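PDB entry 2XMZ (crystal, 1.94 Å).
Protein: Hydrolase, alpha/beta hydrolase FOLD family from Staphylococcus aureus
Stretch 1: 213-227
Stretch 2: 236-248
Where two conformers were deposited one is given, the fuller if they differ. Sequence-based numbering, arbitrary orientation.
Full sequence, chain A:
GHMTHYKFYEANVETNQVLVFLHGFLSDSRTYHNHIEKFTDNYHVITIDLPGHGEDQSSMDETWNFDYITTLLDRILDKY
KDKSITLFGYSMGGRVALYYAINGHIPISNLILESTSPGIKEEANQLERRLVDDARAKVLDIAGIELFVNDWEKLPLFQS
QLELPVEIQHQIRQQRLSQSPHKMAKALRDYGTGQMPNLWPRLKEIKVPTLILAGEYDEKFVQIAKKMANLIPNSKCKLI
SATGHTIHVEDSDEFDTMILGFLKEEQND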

# COMPACT_ATOMS: atom_id res chain seq x y z
N LEU A 213 -5.63 6.07 -7.60
CA LEU A 213 -5.73 5.12 -8.69
C LEU A 213 -6.62 3.97 -8.25
O LEU A 213 -6.50 3.48 -7.12
N ALA A 214 -7.51 3.56 -9.13
CA ALA A 214 -8.31 2.35 -8.92
C ALA A 214 -8.40 1.61 -10.25
O ALA A 214 -8.26 2.21 -11.30
N GLY A 215 -8.62 0.30 -10.20
CA GLY A 215 -8.72 -0.48 -11.42
C GLY A 215 -10.17 -0.61 -11.80
O GLY A 215 -11.00 -0.87 -10.96
N GLU A 216 -10.45 -0.41 -13.08
CA GLU A 216 -11.81 -0.40 -13.62
C GLU A 216 -12.62 -1.66 -13.31
O GLU A 216 -13.82 -1.56 -13.02
N TYR A 217 -11.97 -2.83 -13.33
CA TYR A 217 -12.62 -4.10 -12.97
C TYR A 217 -12.88 -4.20 -11.47
O TYR A 217 -13.64 -5.05 -11.03
N ASP A 218 -12.25 -3.34 -10.69
CA ASP A 218 -12.31 -3.46 -9.25
C ASP A 218 -13.38 -2.46 -8.72
O ASP A 218 -13.08 -1.43 -8.12
N GLU A 219 -14.63 -2.82 -8.96
CA GLU A 219 -15.78 -1.95 -8.66
C GLU A 219 -15.75 -1.35 -7.25
O GLU A 219 -15.95 -0.16 -7.08
N LYS A 220 -15.49 -2.19 -6.25
CA LYS A 220 -15.53 -1.76 -4.87
C LYS A 220 -14.52 -0.66 -4.63
O LYS A 220 -14.83 0.35 -4.01
N PHE A 221 -13.30 -0.84 -5.12
CA PHE A 221 -12.29 0.17 -4.87
C PHE A 221 -12.41 1.39 -5.80
O PHE A 221 -12.00 2.49 -5.43
N VAL A 222 -13.02 1.21 -6.98
CA VAL A 222 -13.41 2.36 -7.82
C VAL A 222 -14.39 3.27 -7.06
O VAL A 222 -14.24 4.50 -7.02
N GLN A 223 -15.41 2.66 -6.44
CA GLN A 223 -16.41 3.46 -5.73
C GLN A 223 -15.73 4.15 -4.56
O GLN A 223 -15.97 5.30 -4.31
N ILE A 224 -14.82 3.44 -3.90
CA ILE A 224 -14.05 4.03 -2.80
C ILE A 224 -13.14 5.17 -3.27
O ILE A 224 -13.08 6.24 -2.64
N ALA A 225 -12.46 4.96 -4.39
CA ALA A 225 -11.52 5.95 -4.94
C ALA A 225 -12.24 7.23 -5.27
O ALA A 225 -11.74 8.31 -4.95
N LYS A 226 -13.43 7.11 -5.86
CA LYS A 226 -14.22 8.29 -6.24
C LYS A 226 -14.64 9.06 -4.99
O LYS A 226 -14.57 10.30 -4.96
N LYS A 227 -15.06 8.33 -3.96
CA LYS A 227 -15.47 8.96 -2.71
C LYS A 227 -14.31 9.67 -2.02
O LYS A 227 -14.47 10.80 -1.60
N LYS A 236 -6.53 13.97 -7.58
CA LYS A 236 -6.93 13.55 -8.92
C LYS A 236 -7.21 12.07 -8.83
O LYS A 236 -6.38 11.34 -8.28
N CYS A 237 -8.35 11.63 -9.35
CA CYS A 237 -8.67 10.20 -9.39
C CYS A 237 -8.56 9.68 -10.82
O CYS A 237 -9.19 10.20 -11.73
N LYS A 238 -7.74 8.65 -11.02
CA LYS A 238 -7.60 8.05 -12.33
C LYS A 238 -7.98 6.59 -12.28
O LYS A 238 -7.43 5.80 -11.50
N LEU A 239 -8.94 6.26 -13.13
CA LEU A 239 -9.41 4.91 -13.33
C LEU A 239 -8.55 4.25 -14.40
O LEU A 239 -8.40 4.80 -15.49
N ILE A 240 -8.00 3.09 -14.09
CA ILE A 240 -7.14 2.41 -15.03
C ILE A 240 -7.91 1.30 -15.72
O ILE A 240 -8.32 0.32 -15.08
N SER A 241 -8.11 1.48 -17.03
CA SER A 241 -8.83 0.53 -17.89
C SER A 241 -8.36 -0.90 -17.74
O SER A 241 -7.17 -1.15 -17.64
N ALA A 242 -9.30 -1.83 -17.77
CA ALA A 242 -9.00 -3.25 -17.93
C ALA A 242 -8.05 -3.84 -16.89
O ALA A 242 -7.37 -4.82 -17.16
N THR A 243 -8.02 -3.24 -15.69
CA THR A 243 -7.24 -3.79 -14.58
C THR A 243 -8.10 -3.99 -13.34
O THR A 243 -9.10 -3.30 -13.17
N GLY A 244 -7.69 -4.91 -12.48
CA GLY A 244 -8.31 -5.10 -11.19
C GLY A 244 -7.58 -4.38 -10.07
O GLY A 244 -7.13 -3.23 -10.23
N HIS A 245 -7.46 -5.06 -8.95
CA HIS A 245 -6.99 -4.43 -7.73
C HIS A 245 -5.51 -4.02 -7.80
O HIS A 245 -5.15 -2.88 -7.47
N THR A 246 -4.66 -4.95 -8.25
CA THR A 246 -3.21 -4.70 -8.27
C THR A 246 -2.81 -4.15 -9.64
O THR A 246 -2.17 -4.84 -10.46
N ILE A 247 -3.17 -2.89 -9.86
CA ILE A 247 -2.90 -2.20 -11.11
C ILE A 247 -1.41 -2.21 -11.46
O ILE A 247 -1.05 -2.50 -12.60
N HIS A 248 -0.54 -1.94 -10.48
CA HIS A 248 0.91 -1.84 -10.76
C HIS A 248 1.51 -3.12 -11.31
O HIS A 248 2.62 -3.14 -11.85

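The shortest polar contact between the two stretches joins Asp218 to His245. The CA-to-CB bond of Asp218 points toward the second stretch, its chi1 is t, and His245, also t, starts out sideways but brings its ring back, so that His245 ND1 donates to Asp218 OD2 at 2.6 Å. The carboxylate oxygen lies near the plane of the imidazole, the arrangement expected when an in-plane ring N-H is directed at its acceptor. His245 NE2 is hydrogen-bonded elsewhere in the structure, which leaves both ring nitrogens satisfied. An aspartate and a histidine paired in this way recall the acid-base couple typical of alpha/beta hydrolases.

A second carboxylate serves the neighbouring turn. Glu216, t at chi1 and chi2, reaches the type II turn from Ile240 to Thr243 and accepts a hydrogen bond from the backbone, with Ala242 N 3.1 Å from Glu216 OE2. Within that turn Thr243, in the p rotamer, points its CA-to-CB bond away from the first stretch and closes Thr243 OG1 onto Ile240 O at 2.9 Å. Its carbonyl is left to face the other chain segment, where Tyr217 N donates to Thr243 O at 2.9 Å.

The backbone sets the frame for these side chains. The strands run parallel, with Ala214 N bound to Lys238 O at 3.3 Å, Ile240 N to Ala214 O at 2.9 Å and Glu216 N to Ile240 O at 3.0 Å. At the end of the first strand, Gly215 comes so close to Thr243 and Gly244 that it has no room for a side chain: an ideal CB there would lie 2.0 Å from Gly244 O and 2.6 Å from Thr243 O, both clashes.

Two aromatic residues, Tyr217 and Phe221, lie before and after Asp218 in sequence. Phe221 (m) points toward the second stretch and offers its ring face to the edge of His245; the centroids are 4.4 Å apart and the planes inclined at 66°, with Phe221 CD1 3.4 Å from His245 CE1. Tyr217, likewise m, lays a ring face against the turn, and Ala242 CA sits over it, 3.7 Å from the ring centroid, in a CH-pi contact. Tyr217 OH also comes within 3.4 Å of Ala242 CB.

Apolar packing continues on both faces of the sheet. On the face carrying Leu213 and Ile240, Leu213 (m, t) places CD2 4.3 Å from Ile240 CD1, while its CB lies 3.9 Å from CD1 of Ile247 (m, t), which points toward the first stretch. The same Ile247 CD1 reaches the strand backbone, 3.4 Å from Ala214 C. On the face carrying Ala214 and Leu239, the helix packs against the sheet: Leu239, its chi1 between wells at -95°, sends CD2 to within 3.3 Å of CG2 of Val222 (t), and its CD1 lies 4.1 Å from Lys226 CE. One turn on from Val222, Ala225 CB meets SG of Cys237 (t) at 3.8 Å.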

# COMPACT_ATOMS: atom_id res chain seq x y z
CB LEU A 213 -4.35 4.59 -9.10
CG LEU A 213 -3.26 5.63 -9.42
CD1 LEU A 213 -1.92 4.98 -9.66
CD2 LEU A 213 -3.64 6.49 -10.61
CB ALA A 214 -9.71 2.71 -8.41
CB GLU A 216 -11.71 -0.12 -15.11
CG GLU A 216 -12.86 -0.58 -15.96
CD GLU A 216 -12.73 -0.06 -17.35
OE1 GLU A 216 -13.15 1.10 -17.56
OE2 GLU A 216 -12.19 -0.79 -18.21
CB TYR A 217 -11.79 -5.31 -13.40
CG TYR A 217 -11.60 -5.44 -14.89
CD1 TYR A 217 -12.48 -4.86 -15.78
CD2 TYR A 217 -10.52 -6.17 -15.40
CE1 TYR A 217 -12.29 -4.97 -17.15
CE2 TYR A 217 -10.33 -6.29 -16.76
CZ TYR A 217 -11.21 -5.70 -17.63
OH TYR A 217 -11.00 -5.83 -18.98
CB ASP A 218 -10.89 -3.26 -8.69
CG ASP A 218 -10.81 -3.40 -7.19
OD1 ASP A 218 -11.77 -3.89 -6.56
OD2 ASP A 218 -9.77 -2.95 -6.64
CB GLU A 219 -17.10 -2.70 -8.90
CG GLU A 219 -17.31 -3.98 -8.03
CD GLU A 219 -16.13 -4.98 -8.02
OE1 GLU A 219 -15.87 -5.64 -9.05
OE2 GLU A 219 -15.48 -5.12 -6.97
CB LYS A 220 -15.27 -2.93 -3.92
CG LYS A 220 -15.10 -2.54 -2.44
CD LYS A 220 -14.71 -3.76 -1.59
CE LYS A 220 -14.22 -3.34 -0.21
NZ LYS A 220 -13.53 -4.48 0.48
CB PHE A 221 -10.89 -0.46 -4.78
CG PHE A 221 -10.69 -1.23 -3.50
CD1 PHE A 221 -11.09 -2.57 -3.40
CD2 PHE A 221 -10.15 -0.61 -2.37
CE1 PHE A 221 -10.94 -3.27 -2.22
CE2 PHE A 221 -9.98 -1.30 -1.18
CZ PHE A 221 -10.38 -2.65 -1.10
CB VAL A 222 -14.04 1.89 -9.17
CG1 VAL A 222 -14.74 3.05 -9.92
CG2 VAL A 222 -12.97 1.24 -10.05
CB GLN A 223 -17.60 2.62 -5.28
CG GLN A 223 -18.43 2.16 -6.45
CD GLN A 223 -19.37 1.03 -6.11
OE1 GLN A 223 -20.22 0.65 -6.92
NE2 GLN A 223 -19.23 0.47 -4.90
CB ILE A 224 -13.24 2.97 -2.06
CG1 ILE A 224 -14.20 1.98 -1.36
CG2 ILE A 224 -12.27 3.62 -1.04
CD1 ILE A 224 -13.44 0.91 -0.60
CB ALA A 225 -10.82 5.40 -6.18
CB LYS A 226 -15.45 7.90 -7.07
CG LYS A 226 -15.14 7.46 -8.50
CD LYS A 226 -16.42 7.27 -9.34
CE LYS A 226 -16.15 6.37 -10.54
NZ LYS A 226 -17.35 6.19 -11.40
CB LYS A 227 -16.07 7.93 -1.76
CG LYS A 227 -17.49 7.54 -2.08
CD LYS A 227 -17.89 6.53 -1.02
CE LYS A 227 -18.90 5.53 -1.53
NZ LYS A 227 -19.21 4.53 -0.49
CB LYS A 236 -5.81 13.73 -9.96
CG LYS A 236 -5.11 15.06 -9.98
CD LYS A 236 -5.76 16.04 -10.92
CE LYS A 236 -4.87 17.28 -11.07
NZ LYS A 236 -5.67 18.52 -10.91
CB CYS A 237 -10.08 9.92 -8.83
SG CYS A 237 -10.59 8.16 -8.83
CB LYS A 238 -6.18 8.22 -12.90
CG LYS A 238 -5.78 9.68 -13.01
CD LYS A 238 -5.35 10.06 -14.41
CE LYS A 238 -5.16 11.58 -14.54
NZ LYS A 238 -4.14 12.10 -13.58
CB LEU A 239 -10.86 4.94 -13.82
CG LEU A 239 -11.91 4.78 -12.73
CD1 LEU A 239 -13.31 5.20 -13.19
CD2 LEU A 239 -11.89 3.31 -12.33
CB ILE A 240 -5.82 1.90 -14.37
CG1 ILE A 240 -5.20 2.98 -13.44
CG2 ILE A 240 -4.83 1.43 -15.43
CD1 ILE A 240 -4.77 4.27 -14.13
CB SER A 241 -8.64 0.92 -19.36
OG SER A 241 -9.15 2.21 -19.61
CB ALA A 242 -8.50 -3.54 -19.38
CB THR A 243 -6.01 -2.91 -14.17
OG1 THR A 243 -6.45 -1.58 -13.89
CG2 THR A 243 -4.96 -2.89 -15.26
CB HIS A 245 -7.21 -5.38 -6.56
CG HIS A 245 -7.14 -4.71 -5.23
ND1 HIS A 245 -8.09 -3.80 -4.80
CD2 HIS A 245 -6.27 -4.85 -4.20
CE1 HIS A 245 -7.78 -3.39 -3.58
NE2 HIS A 245 -6.69 -4.03 -3.19
CB THR A 246 -2.40 -5.96 -7.94
OG1 THR A 246 -3.06 -6.71 -6.91
CG2 THR A 246 -0.99 -5.59 -7.47
CB ILE A 247 -3.32 -0.72 -11.06
CG1 ILE A 247 -4.74 -0.55 -10.51
CG2 ILE A 247 -3.20 -0.10 -12.47
CD1 ILE A 247 -5.03 0.90 -10.08
CB HIS A 248 1.70 -1.28 -9.55
CG HIS A 248 1.78 -2.19 -8.37
ND1 HIS A 248 1.00 -2.02 -7.25
CD2 HIS A 248 2.61 -3.22 -8.09
CE1 HIS A 248 1.30 -2.95 -6.36
NE2 HIS A 248 2.29 -3.68 -6.84